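Long-range contact in N-acyl-D-glutamate deacylase (Bordetella bronchiseptica, PDB 3GIP), which hydrolyses N-acyl-D-glutamate to release D-glutamate, as a zinc-containing deacylase of the amidohydrolase superfamily: residues I63-D69 against V362-P368. Residues are numbered along the deposited sequence; the frame is centred on the assembly and turned at random.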
loop_
_atom_site.group_PDB
_atom_site.type_symbol
_atom_site.label_atom_id
_atom_site.label_comp_id
_atom_site.label_asym_id
_atom_site.label_seq_id
_atom_site.Cartn_x
_atom_site.Cartn_y
_atom_site.Cartn_z
ATOM N N ILE A 63 4.715 -5.232 6.107
ATOM C CA ILE A 63 5.026 -4.559 4.857
ATOM C C ILE A 63 3.739 -4.097 4.180
ATOM O O ILE A 63 2.939 -4.910 3.714
ATOM C CB ILE A 63 5.816 -5.504 3.915
ATOM C CG1 ILE A 63 7.117 -5.931 4.600
ATOM C CG2 ILE A 63 6.112 -4.807 2.594
ATOM C CD1 ILE A 63 7.997 -6.839 3.762
ATOM N N ASP A 64 3.543 -2.780 4.150
ATOM C CA ASP A 64 2.364 -2.180 3.538
ATOM C C ASP A 64 2.631 -2.051 2.049
ATOM O O ASP A 64 3.304 -1.120 1.608
ATOM C CB ASP A 64 2.112 -0.800 4.150
ATOM C CG ASP A 64 0.819 -0.175 3.673
ATOM O OD1 ASP A 64 0.113 -0.795 2.847
ATOM O OD2 ASP A 64 0.509 0.945 4.130
ATOM N N VAL A 65 2.092 -2.987 1.278
ATOM C CA VAL A 65 2.310 -3.001 -0.157
ATOM C C VAL A 65 1.515 -1.968 -0.944
ATOM O O VAL A 65 1.742 -1.805 -2.140
ATOM C CB VAL A 65 2.034 -4.409 -0.744
ATOM C CG1 VAL A 65 2.886 -5.442 -0.009
ATOM C CG2 VAL A 65 0.548 -4.755 -0.633
ATOM N N HIS A 66 0.589 -1.268 -0.292
ATOM C CA HIS A 66 -0.183 -0.263 -1.011
ATOM C C HIS A 66 -0.233 1.082 -0.313
ATOM O O HIS A 66 -1.255 1.467 0.270
ATOM C CB HIS A 66 -1.615 -0.731 -1.277
ATOM C CG HIS A 66 -2.273 0.014 -2.396
ATOM N ND1 HIS A 66 -2.299 -0.459 -3.689
ATOM C CD2 HIS A 66 -2.846 1.240 -2.433
ATOM C CE1 HIS A 66 -2.856 0.445 -4.477
ATOM N NE2 HIS A 66 -3.196 1.486 -3.739
ATOM N N GLY A 67 0.874 1.806 -0.382
ATOM C CA GLY A 67 0.918 3.109 0.240
ATOM C C GLY A 67 0.898 4.223 -0.788
ATOM O O GLY A 67 1.189 4.004 -1.965
ATOM N N HIS A 68 0.510 5.411 -0.338
ATOM C CA HIS A 68 0.484 6.608 -1.179
ATOM C C HIS A 68 1.260 7.671 -0.413
ATOM O O HIS A 68 1.033 8.868 -0.585
ATOM C CB HIS A 68 -0.948 7.100 -1.401
ATOM C CG HIS A 68 -1.712 6.311 -2.416
ATOM N ND1 HIS A 68 -1.311 6.197 -3.730
ATOM C CD2 HIS A 68 -2.864 5.606 -2.312
ATOM C CE1 HIS A 68 -2.184 5.457 -4.392
ATOM N NE2 HIS A 68 -3.136 5.087 -3.554
ATOM N N ASP A 69 2.179 7.218 0.431
ATOM C CA ASP A 69 2.973 8.105 1.277
ATOM C C ASP A 69 4.209 8.683 0.588
ATOM O O ASP A 69 5.110 9.196 1.251
ATOM C CB ASP A 69 3.399 7.333 2.525
ATOM C CG ASP A 69 2.289 6.448 3.060
ATOM O OD1 ASP A 69 1.467 6.933 3.868
ATOM O OD2 ASP A 69 2.230 5.268 2.648
ATOM N N VAL A 362 -1.711 -7.459 2.370
ATOM C CA VAL A 362 -2.462 -6.362 2.969
ATOM C C VAL A 362 -1.871 -5.029 2.515
ATOM O O VAL A 362 -0.657 -4.809 2.609
ATOM C CB VAL A 362 -2.425 -6.429 4.515
ATOM C CG1 VAL A 362 -3.240 -5.283 5.116
ATOM C CG2 VAL A 362 -2.963 -7.771 4.985
ATOM N N GLY A 363 -2.738 -4.157 2.005
ATOM C CA GLY A 363 -2.328 -2.835 1.553
ATOM C C GLY A 363 -3.275 -1.841 2.199
ATOM O O GLY A 363 -4.481 -1.923 1.986
ATOM N N SER A 364 -2.748 -0.898 2.975
ATOM C CA SER A 364 -3.605 0.057 3.678
ATOM C C SER A 364 -4.290 1.091 2.796
ATOM O O SER A 364 -5.424 1.491 3.070
ATOM C CB SER A 364 -2.814 0.788 4.763
ATOM O OG SER A 364 -1.970 1.778 4.195
ATOM N N ASP A 365 -3.598 1.529 1.746
ATOM C CA ASP A 365 -4.127 2.536 0.830
ATOM C C ASP A 365 -4.513 3.798 1.604
ATOM O O ASP A 365 -5.485 4.481 1.272
ATOM C CB ASP A 365 -5.332 1.985 0.060
ATOM C CG ASP A 365 -5.627 2.772 -1.205
ATOM O OD1 ASP A 365 -4.824 3.660 -1.562
ATOM O OD2 ASP A 365 -6.657 2.499 -1.856
ATOM N N GLY A 366 -3.741 4.102 2.642
ATOM C CA GLY A 366 -4.014 5.282 3.436
ATOM C C GLY A 366 -3.762 6.543 2.632
ATOM O O GLY A 366 -2.850 6.587 1.804
ATOM N N LEU A 367 -4.586 7.562 2.856
ATOM C CA LEU A 367 -4.436 8.844 2.170
ATOM C C LEU A 367 -4.145 9.853 3.280
ATOM O O LEU A 367 -5.045 10.520 3.786
ATOM C CB LEU A 367 -5.724 9.188 1.414
ATOM C CG LEU A 367 -6.069 8.197 0.294
ATOM C CD1 LEU A 367 -7.418 8.522 -0.305
ATOM C CD2 LEU A 367 -4.984 8.242 -0.777
ATOM N N PRO A 368 -2.864 9.968 3.671
ATOM C CA PRO A 368 -2.329 10.841 4.719
ATOM C C PRO A 368 -2.642 12.336 4.729
ATOM O O PRO A 368 -2.589 12.961 5.788
ATOM C CB PRO A 368 -0.824 10.564 4.661
ATOM C CG PRO A 368 -0.599 10.237 3.234
ATOM C CD PRO A 368 -1.761 9.324 2.932
HETATM O O HOH W 1 0.972 -7.019 3.414
HETATM O O HOH W 2 -0.646 5.288 2.365
#
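The carboxylate of D64 grips the backbone and the hydroxyl of S364 together. Its OD1 accepts a nearly straight bond from S364 N (2.9 Å) and its OD2 one from S364 OG at 2.6 Å, both on the syn side though tilted out of the carboxylate plane. From the opposite face H66 N also reaches OD1, closing an Asx turn; chi1 near 180° (-174°) turns the carboxylate toward S364. K82 adds a salt bridge to OD2, which probably helps keep D64 ionised.

Beyond this clamp, D365 N donates to H66 O at 2.8 Å, but the bond is bent to 136°. CB of H66 rests 3.6 Å from G363 CA, and its imidazole runs beside the D365 carboxylate, the two planes 74° apart. H68 flanks the same carboxylate: its NE2 is 3.0 Å from D365 OD1, while CD2 of L367 packs obliquely against its ring. A water accepts from H68 N and donates to G366 O.

Another water, linking I63 O to V362 N, marks where the first and last strands of the TIM barrel come together, at the C-terminal ends that carry the active site in amidohydrolases. H66-G67-H68 is the family's HxH motif and D365 the aspartate after the last strand; in relatives these commonly serve the metal centre. H66 touches zinc ligands C95 and H248. D64 probably acts from the second shell, holding H66 and S364, the residue before D365, near the zinc site.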